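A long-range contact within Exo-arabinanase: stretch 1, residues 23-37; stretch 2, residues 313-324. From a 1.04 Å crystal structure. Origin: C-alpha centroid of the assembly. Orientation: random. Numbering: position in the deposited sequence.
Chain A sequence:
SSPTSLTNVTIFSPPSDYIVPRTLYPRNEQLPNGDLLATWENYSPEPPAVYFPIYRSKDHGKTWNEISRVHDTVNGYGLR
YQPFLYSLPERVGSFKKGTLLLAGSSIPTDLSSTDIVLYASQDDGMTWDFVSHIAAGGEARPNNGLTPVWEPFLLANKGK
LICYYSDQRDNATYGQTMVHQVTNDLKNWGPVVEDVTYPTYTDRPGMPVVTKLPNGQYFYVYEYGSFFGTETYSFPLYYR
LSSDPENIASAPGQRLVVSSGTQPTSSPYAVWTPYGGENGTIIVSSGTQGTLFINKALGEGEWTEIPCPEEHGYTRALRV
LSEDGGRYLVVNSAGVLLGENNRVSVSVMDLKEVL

Stretch 1 (23-37) TLYPRNEQLPNGDLL
Stretch 2 (313-324) GYTRALRVLSED

Residues 23-30 of the first stretch form a β-strand; residues 31-34 make a type I β turn, closed by Gly34 N to Leu31 O (2.8 Å), and a second strand begins at Leu36. The hairpin is paired through Glu29 N to Leu37 O and Leu37 N to Glu29 O, both 2.9 Å. The second stretch reaches its strand, 317-320, through a loop in which Thr315 adopts positive φ/ψ (41/44°); Tyr25 is likewise unusual at 71/69°. The two strands run nearly parallel, 14° apart, with axes 6.9 Å apart at closest. Tyr25 lies across from Thr315 and Arg27 from Ala317 (CA-CA 5.9 Å each), Glu29 from Arg319 (7.7 Å) and Gln30 from Leu321 (7.0 Å). No direct backbone-to-backbone hydrogen bond joins the stretches; side chains and water do the work, burying 769 Å² in all.

At the N-terminal end, water 1 accepts from Tyr25 N (2.9 Å) and donates to Tyr314 O (2.8 Å). Tyr314 (chi1 t) packs its CD2 against Leu24 CD2 at 3.8 Å. Thr315 (chi1 t) serves twice: its methyl CG2 sits over one face of the Tyr25 ring, 3.6 Å from the centroid, while its OG1 accepts from Arg27 NH2 (2.8 Å) and NH1 (3.1 Å). Arg27 CB points away, but chi1 and chi2, both m, bring the guanidinium back, so that NH1 also reaches Thr315 O (3.0 Å). Beside it the small Ala317 fits its CB 3.4 Å from Pro26 O.

Arg319 (t, t, m, chi4 -76°) points toward the first strand and grips Asn28 by two bonds: NE to OD1 and NH2 to the carbonyl O, each 2.9 Å. Asn28, with chi1 p, suits this place because its amide oxygen lies near the guanidinium plane. Glu29 (t, p) adds a salt bridge, OE2 to Arg319 NH1 at 3.1 Å, but from over the guanidinium face, so the attraction is purely electrostatic; the same OE2 accepts from Gln30 N (2.8 Å).

Gln30, extended with chi1 and chi2 both t, uses both ends of its amide. OE1 accepts from Ser322 N (2.8 Å), while NE2 donates to Glu323 OE1 (2.9 Å) and Gly34 O (3.0 Å), tying the turn to the second stretch. Glycine suits position 34 (φ/ψ 100/-15°): a CB would jam against the preceding carbonyl and lie 2.7 Å from Glu323 OE2. Beneath this polar cluster, Leu36 CD2 meets Leu321 CD2 at 3.5 Å, both side chains in the m, t rotamer, a buried apolar contact.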

ATOM      1  N   THR A  23      15.450   1.270   5.159  1.00  5.55           N
ATOM      2  CA  THR A  23      14.109   1.754   4.865  1.00  4.97           C
ATOM      3  C   THR A  23      13.498   0.774   3.884  1.00  5.18           C
ATOM      4  O   THR A  23      14.201   0.109   3.123  1.00  5.76           O
ATOM      5  CB  THR A  23      14.119   3.174   4.253  1.00  5.48           C
ATOM      6  OG1 THR A  23      14.821   3.216   2.996  1.00  6.32           O
ATOM      7  CG2 THR A  23      14.823   4.160   5.144  1.00  6.47           C
ATOM      8  N   LEU A  24      12.176   0.708   3.870  1.00  4.88           N
ATOM      9  CA  LEU A  24      11.435  -0.124   2.936  1.00  4.87           C
ATOM     10  C   LEU A  24       9.961   0.237   3.010  1.00  4.47           C
ATOM     11  O   LEU A  24       9.528   0.752   4.059  1.00  4.74           O
ATOM     12  CB  LEU A  24      11.561  -1.629   3.328  1.00  4.81           C
ATOM     13  CG  LEU A  24      11.295  -2.630   2.188  1.00  5.27           C
ATOM     14  CD1 LEU A  24      12.429  -2.655   1.182  1.00  6.44           C
ATOM     15  CD2 LEU A  24      11.066  -4.029   2.778  1.00  5.93           C
ATOM     16  N   TYR A  25       9.182  -0.042   1.984  1.00  4.20           N
ATOM     17  CA  TYR A  25       7.735  -0.060   2.057  1.00  4.26           C
ATOM     18  C   TYR A  25       7.171   1.358   2.203  1.00  4.01           C
ATOM     19  O   TYR A  25       6.654   1.753   3.257  1.00  4.58           O
ATOM     20  CB  TYR A  25       7.239  -0.994   3.161  1.00  4.38           C
ATOM     21  CG  TYR A  25       5.844  -1.540   2.939  1.00  4.15           C
ATOM     22  CD1 TYR A  25       5.672  -2.872   2.544  1.00  4.09           C
ATOM     23  CD2 TYR A  25       4.701  -0.743   3.076  1.00  4.05           C
ATOM     24  CE1 TYR A  25       4.399  -3.410   2.313  1.00  4.53           C
ATOM     25  CE2 TYR A  25       3.422  -1.287   2.853  1.00  4.70           C
ATOM     26  CZ  TYR A  25       3.294  -2.592   2.480  1.00  4.11           C
ATOM     27  OH  TYR A  25       2.050  -3.175   2.276  1.00  4.47           O
ATOM     28  N   PRO A  26       7.281   2.175   1.147  1.00  3.97           N
ATOM     29  CA  PRO A  26       6.812   3.558   1.228  1.00  4.46           C
ATOM     30  C   PRO A  26       5.313   3.613   1.225  1.00  4.21           C
ATOM     31  O   PRO A  26       4.667   2.935   0.407  1.00  4.58           O
ATOM     32  CB  PRO A  26       7.345   4.172  -0.068  1.00  4.31           C
ATOM     33  CG  PRO A  26       7.320   3.011  -1.038  1.00  4.72           C
ATOM     34  CD  PRO A  26       7.746   1.820  -0.212  1.00  4.26           C
ATOM     35  N   ARG A  27       4.726   4.473   2.028  1.00  4.27           N
ATOM     36  CA  ARG A  27       3.297   4.819   1.931  1.00  4.32           C
ATOM     37  C   ARG A  27       3.190   6.322   2.168  1.00  4.31           C
ATOM     38  O   ARG A  27       3.999   6.939   2.835  1.00  5.18           O
ATOM     39  CB  ARG A  27       2.424   4.002   2.881  1.00  4.63           C
ATOM     40  CG  ARG A  27       2.324   2.522   2.486  1.00  4.49           C
ATOM     41  CD  ARG A  27       1.490   2.348   1.242  1.00  4.72           C
ATOM     42  NE  ARG A  27       1.264   0.954   0.855  1.00  4.67           N
ATOM     43  CZ  ARG A  27       2.022   0.275  -0.027  1.00  4.01           C
ATOM     44  NH1 ARG A  27       3.094   0.791  -0.575  1.00  4.52           N
ATOM     45  NH2 ARG A  27       1.640  -0.957  -0.345  1.00  4.86           N
ATOM     46  N   ASN A  28       2.085   6.908   1.659  1.00  4.41           N
ATOM     47  CA  ASN A  28       1.893   8.333   1.775  1.00  4.28           C
ATOM     48  C   ASN A  28       0.396   8.645   1.819  1.00  4.43           C
ATOM     49  O   ASN A  28      -0.460   7.789   1.563  1.00  5.51           O
ATOM     50  CB  ASN A  28       2.656   9.062   0.667  1.00  4.66           C
ATOM     51  CG  ASN A  28       2.230   8.564  -0.668  1.00  5.53           C
ATOM     52  OD1 ASN A  28       1.070   8.617  -1.076  1.00  7.08           O
ATOM     53  ND2 ASN A  28       3.094   8.029  -1.459  1.00  6.31           N
ATOM     54  N   GLU A  29       0.098   9.883   2.130  1.00  4.53           N
ATOM     55  CA  GLU A  29      -1.269  10.397   2.088  1.00  4.44           C
ATOM     56  C   GLU A  29      -1.211  11.874   1.725  1.00  4.55           C
ATOM     57  O   GLU A  29      -0.239  12.544   2.040  1.00  7.84           O
ATOM     58  CB  GLU A  29      -2.010  10.170   3.410  1.00  5.84           C
ATOM     59  CG  GLU A  29      -3.456  10.591   3.513  1.00  8.16           C
ATOM     60  CD  GLU A  29      -4.346   9.928   2.491  1.00  5.71           C
ATOM     61  OE1 GLU A  29      -5.286   9.117   2.756  1.00  6.55           O
ATOM     62  OE2 GLU A  29      -4.171  10.331   1.323  1.00  6.70           O
ATOM     63  N   GLN A  30      -2.261  12.374   1.100  1.00  4.41           N
ATOM     64  CA  GLN A  30      -2.452  13.801   0.891  1.00  4.59           C
ATOM     65  C   GLN A  30      -3.671  14.199   1.739  1.00  4.89           C
ATOM     66  O   GLN A  30      -4.742  13.632   1.609  1.00  6.71           O
ATOM     67  CB  GLN A  30      -2.673  14.164  -0.578  1.00  4.96           C
ATOM     68  CG  GLN A  30      -2.808  15.661  -0.710  1.00  5.59           C
ATOM     69  CD  GLN A  30      -2.956  16.119  -2.135  1.00  5.57           C
ATOM     70  OE1 GLN A  30      -3.654  15.518  -2.967  1.00  6.15           O
ATOM     71  NE2 GLN A  30      -2.277  17.220  -2.478  1.00  5.91           N
ATOM     72  N   LEU A  31      -3.464  15.170   2.609  1.00  4.90           N
ATOM     73  CA  LEU A  31      -4.528  15.671   3.460  1.00  5.53           C
ATOM     74  C   LEU A  31      -5.405  16.618   2.646  1.00  5.70           C
ATOM     75  O   LEU A  31      -4.998  17.127   1.587  1.00  6.12           O
ATOM     76  CB  LEU A  31      -3.936  16.373   4.670  1.00  6.58           C
ATOM     77  CG  LEU A  31      -2.984  15.547   5.502  1.00  7.25           C
ATOM     78  CD1 LEU A  31      -2.686  16.319   6.783  1.00 12.57           C
ATOM     79  CD2 LEU A  31      -3.523  14.158   5.829  1.00  9.09           C
ATOM     80  N   PRO A  32      -6.632  16.883   3.066  1.00  7.35           N
ATOM     81  CA  PRO A  32      -7.528  17.768   2.263  1.00  8.09           C
ATOM     82  C   PRO A  32      -6.929  19.140   1.942  1.00  7.64           C
ATOM     83  O   PRO A  32      -7.215  19.617   0.820  1.00  9.17           O
ATOM     84  CB  PRO A  32      -8.780  17.881   3.148  1.00 11.22           C
ATOM     85  CG  PRO A  32      -8.823  16.486   3.768  1.00 10.12           C
ATOM     86  CD  PRO A  32      -7.376  16.214   4.145  1.00  8.75           C
ATOM     87  N   ASN A  33      -6.070  19.694   2.820  1.00  6.50           N
ATOM     88  CA  ASN A  33      -5.452  20.994   2.518  1.00  6.37           C
ATOM     89  C   ASN A  33      -4.336  20.918   1.510  1.00  5.63           C
ATOM     90  O   ASN A  33      -3.784  21.961   1.135  1.00  6.72           O
ATOM     91  CB  ASN A  33      -4.937  21.666   3.788  1.00  6.96           C
ATOM     92  CG  ASN A  33      -3.725  21.067   4.389  1.00  9.37           C
ATOM     93  OD1 ASN A  33      -3.258  20.006   3.937  1.00  7.46           O
ATOM     94  ND2 ASN A  33      -3.134  21.778   5.356  1.00 14.89           N
ATOM     95  N   GLY A  34      -4.020  19.733   1.026  1.00  5.40           N
ATOM     96  CA  GLY A  34      -2.992  19.498   0.053  1.00  5.62           C
ATOM     97  C   GLY A  34      -1.682  19.002   0.596  1.00  4.92           C
ATOM     98  O   GLY A  34      -0.839  18.536  -0.174  1.00  5.75           O
ATOM     99  N   ASP A  35      -1.444  19.100   1.909  1.00  4.93           N
ATOM    100  CA  ASP A  35      -0.200  18.652   2.484  1.00  5.23           C
ATOM    101  C   ASP A  35       0.022  17.149   2.219  1.00  4.86           C
ATOM    102  O   ASP A  35      -0.904  16.359   2.203  1.00  5.39           O
ATOM    103  CB  ASP A  35      -0.191  18.922   3.997  1.00  5.62           C
ATOM    104  CG  ASP A  35      -0.089  20.384   4.386  1.00  6.41           C
ATOM    105  OD1 ASP A  35       0.167  21.216   3.501  1.00  6.92           O
ATOM    106  OD2 ASP A  35      -0.289  20.624   5.628  1.00  8.20           O
ATOM    107  N   LEU A  36       1.290  16.787   2.051  1.00  4.65           N
ATOM    108  CA  LEU A  36       1.708  15.411   1.815  1.00  4.99           C
ATOM    109  C   LEU A  36       2.400  14.853   3.054  1.00  5.21           C
ATOM    110  O   LEU A  36       3.275  15.513   3.627  1.00  6.85           O
ATOM    111  CB  LEU A  36       2.676  15.360   0.655  1.00  6.54           C
ATOM    112  CG  LEU A  36       2.328  16.028  -0.600  1.00  9.16           C
ATOM    113  CD1 LEU A  36       3.409  15.839  -1.658  1.00 11.63           C
ATOM    114  CD2 LEU A  36       0.983  15.579  -1.150  1.00 13.46           C
ATOM    115  N   LEU A  37       2.036  13.628   3.408  1.00  4.91           N
ATOM    116  CA  LEU A  37       2.705  12.874   4.474  1.00  4.59           C
ATOM    117  C   LEU A  37       3.264  11.599   3.911  1.00  4.93           C
ATOM    118  O   LEU A  37       2.632  10.958   3.032  1.00  6.48           O
ATOM    119  CB  LEU A  37       1.717  12.526   5.590  1.00  5.52           C
ATOM    120  CG  LEU A  37       1.009  13.703   6.294  1.00  6.59           C
ATOM    121  CD1 LEU A  37       0.107  13.152   7.358  1.00  8.92           C
ATOM    122  CD2 LEU A  37       2.008  14.632   6.873  1.00  7.17           C
ATOM    123  N   GLY A 313      11.284   0.250  -7.023  1.00  5.23           N
ATOM    124  CA  GLY A 313      11.451  -0.175  -5.658  1.00  5.68           C
ATOM    125  C   GLY A 313      10.281  -1.034  -5.229  1.00  5.13           C
ATOM    126  O   GLY A 313       9.226  -1.069  -5.836  1.00  5.27           O
ATOM    127  N   TYR A 314      10.503  -1.703  -4.071  1.00  5.57           N
ATOM    128  CA  TYR A 314       9.521  -2.612  -3.522  1.00  5.17           C
ATOM    129  C   TYR A 314       8.268  -1.850  -3.065  1.00  4.67           C
ATOM    130  O   TYR A 314       8.357  -0.847  -2.339  1.00  4.85           O
ATOM    131  CB  TYR A 314      10.115  -3.313  -2.327  1.00  6.36           C
ATOM    132  CG  TYR A 314       9.239  -4.375  -1.666  1.00  5.21           C
ATOM    133  CD1 TYR A 314       8.800  -5.481  -2.364  1.00  5.62           C
ATOM    134  CD2 TYR A 314       8.886  -4.241  -0.356  1.00  5.63           C
ATOM    135  CE1 TYR A 314       8.006  -6.432  -1.797  1.00  5.41           C
ATOM    136  CE2 TYR A 314       8.141  -5.222   0.280  1.00  5.86           C
ATOM    137  CZ  TYR A 314       7.711  -6.323  -0.441  1.00  5.27           C
ATOM    138  OH  TYR A 314       7.009  -7.326   0.192  1.00  6.23           O
ATOM    139  N   THR A 315       7.092  -2.346  -3.517  1.00  4.27           N
ATOM    140  CA  THR A 315       5.801  -1.709  -3.277  1.00  4.27           C
ATOM    141  C   THR A 315       5.834  -0.177  -3.408  1.00  4.41           C
ATOM    142  O   THR A 315       5.257   0.575  -2.638  1.00  4.83           O
ATOM    143  CB  THR A 315       5.174  -2.222  -1.952  1.00  4.33           C
ATOM    144  OG1 THR A 315       3.756  -1.880  -1.971  1.00  4.56           O
ATOM    145  CG2 THR A 315       5.768  -1.727  -0.681  1.00  5.07           C
ATOM    146  N   ARG A 316       6.520   0.265  -4.471  1.00  4.23           N
ATOM    147  CA  ARG A 316       6.594   1.678  -4.803  1.00  4.53           C
ATOM    148  C   ARG A 316       5.200   2.264  -4.829  1.00  3.98           C
ATOM    149  O   ARG A 316       4.291   1.698  -5.434  1.00  4.49           O
ATOM    150  CB  ARG A 316       7.338   1.840  -6.135  1.00  4.54           C
ATOM    151  CG  ARG A 316       7.655   3.270  -6.501  1.00  4.60           C
ATOM    152  CD  ARG A 316       8.509   3.370  -7.748  1.00  4.65           C
ATOM    153  NE  ARG A 316       7.739   2.926  -8.907  1.00  4.66           N
ATOM    154  CZ  ARG A 316       8.159   3.032 -10.156  1.00  5.03           C
ATOM    155  NH1 ARG A 316       9.307   3.634 -10.449  1.00  5.28           N
ATOM    156  NH2 ARG A 316       7.416   2.561 -11.168  1.00  5.83           N
ATOM    157  N   ALA A 317       5.034   3.404  -4.154  1.00  4.32           N
ATOM    158  CA  ALA A 317       3.716   3.971  -3.874  1.00  4.22           C
ATOM    159  C   ALA A 317       3.411   5.100  -4.822  1.00  4.50           C
ATOM    160  O   ALA A 317       4.250   5.944  -5.146  1.00  7.29           O
ATOM    161  CB  ALA A 317       3.646   4.457  -2.439  1.00  4.92           C
ATOM    162  N   LEU A 318       2.167   5.149  -5.308  1.00  4.26           N
ATOM    163  CA  LEU A 318       1.680   6.171  -6.218  1.00  4.26           C
ATOM    164  C   LEU A 318       0.590   6.986  -5.523  1.00  4.53           C
ATOM    165  O   LEU A 318      -0.207   6.454  -4.736  1.00  5.11           O
ATOM    166  CB  LEU A 318       1.056   5.544  -7.464  1.00  4.52           C
ATOM    167  CG  LEU A 318       1.936   4.604  -8.278  1.00  4.65           C
ATOM    168  CD1 LEU A 318       1.164   4.048  -9.458  1.00  5.87           C
ATOM    169  CD2 LEU A 318       3.199   5.318  -8.729  1.00  6.27           C
ATOM    170  N   ARG A 319       0.463   8.255  -5.900  1.00  4.74           N
ATOM    171  CA  ARG A 319      -0.652   9.077  -5.439  1.00  4.53           C
ATOM    172  C   ARG A 319      -0.948  10.151  -6.493  1.00  4.24           C
ATOM    173  O   ARG A 319      -0.072  10.904  -6.884  1.00  5.10           O
ATOM    174  CB  ARG A 319      -0.406   9.699  -4.102  1.00  5.15           C
ATOM    175  CG  ARG A 319      -1.605  10.470  -3.595  1.00  6.19           C
ATOM    176  CD  ARG A 319      -1.545  10.809  -2.118  1.00  6.35           C
ATOM    177  NE  ARG A 319      -1.608   9.592  -1.315  1.00  5.52           N
ATOM    178  CZ  ARG A 319      -2.727   8.879  -1.091  1.00  6.18           C
ATOM    179  NH1 ARG A 319      -3.882   9.264  -1.557  1.00  8.07           N
ATOM    180  NH2 ARG A 319      -2.621   7.784  -0.391  1.00  6.97           N
ATOM    181  N   VAL A 320      -2.211  10.227  -6.892  1.00  4.73           N
ATOM    182  CA  VAL A 320      -2.682  11.320  -7.733  1.00  4.60           C
ATOM    183  C   VAL A 320      -3.026  12.476  -6.787  1.00  4.92           C
ATOM    184  O   VAL A 320      -3.975  12.353  -5.966  1.00  5.77           O
ATOM    185  CB  VAL A 320      -3.885  10.910  -8.571  1.00  5.27           C
ATOM    186  CG1 VAL A 320      -4.437  12.118  -9.347  1.00  6.24           C
ATOM    187  CG2 VAL A 320      -3.496   9.784  -9.547  1.00  5.73           C
ATOM    188  N   LEU A 321      -2.270  13.546  -6.852  1.00  5.36           N
ATOM    189  CA  LEU A 321      -2.582  14.698  -6.019  1.00  5.27           C
ATOM    190  C   LEU A 321      -3.849  15.367  -6.503  1.00  5.41           C
ATOM    191  O   LEU A 321      -4.228  15.281  -7.667  1.00  6.03           O
ATOM    192  CB  LEU A 321      -1.405  15.673  -6.042  1.00  6.29           C
ATOM    193  CG  LEU A 321      -0.072  15.096  -5.545  1.00  6.68           C
ATOM    194  CD1 LEU A 321       0.951  16.223  -5.539  1.00  8.74           C
ATOM    195  CD2 LEU A 321      -0.181  14.424  -4.209  1.00  9.22           C
ATOM    196  N   SER A 322      -4.548  16.048  -5.588  1.00  4.83           N
ATOM    197  CA  SER A 322      -5.823  16.649  -5.916  1.00  5.30           C
ATOM    198  C   SER A 322      -5.710  17.888  -6.801  1.00  5.12           C
ATOM    199  O   SER A 322      -6.664  18.222  -7.539  1.00  5.92           O
ATOM    200  CB  SER A 322      -6.557  17.003  -4.641  1.00  6.03           C
ATOM    201  OG  SER A 322      -5.825  17.855  -3.828  1.00  6.68           O
ATOM    202  N   GLU A 323      -4.593  18.546  -6.742  1.00  4.72           N
ATOM    203  CA  GLU A 323      -4.441  19.860  -7.366  1.00  4.96           C
ATOM    204  C   GLU A 323      -4.755  19.818  -8.839  1.00  5.04           C
ATOM    205  O   GLU A 323      -4.426  18.877  -9.562  1.00  5.44           O
ATOM    206  CB  GLU A 323      -3.078  20.440  -7.137  1.00  5.51           C
ATOM    207  CG  GLU A 323      -2.849  20.968  -5.732  1.00  5.79           C
ATOM    208  CD  GLU A 323      -2.598  19.999  -4.659  1.00  5.74           C
ATOM    209  OE1 GLU A 323      -2.424  18.793  -4.884  1.00  5.98           O
ATOM    210  OE2 GLU A 323      -2.662  20.493  -3.443  1.00  7.93           O
ATOM    211  N   ASP A 324      -5.383  20.890  -9.301  1.00  5.73           N
ATOM    212  CA  ASP A 324      -5.677  21.034 -10.733  1.00  6.20           C
ATOM    213  C   ASP A 324      -6.519  19.847 -11.201  1.00  6.13           C
ATOM    214  O   ASP A 324      -6.455  19.472 -12.364  1.00  8.18           O
ATOM    215  CB  ASP A 324      -4.421  21.224 -11.558  1.00  6.99           C
ATOM    216  CG  ASP A 324      -3.665  22.456 -11.235  1.00  8.79           C
ATOM    217  OD1 ASP A 324      -4.127  23.378 -10.576  1.00 10.43           O
ATOM    218  OD2 ASP A 324      -2.488  22.501 -11.697  1.00 15.66           O
TER
HETATM  219  O   HOH W   1      10.440  -0.312  -0.581  1.00  8.89           O
HETATM  220  O   HOH W   2       0.808   6.401  -2.324  1.00 15.70           O
HETATM  221  O   HOH W   3      -4.471   6.699   1.637  1.00  6.52           O
HETATM  222  O   HOH W   4      -5.885  17.682  -1.209  1.00 25.51           O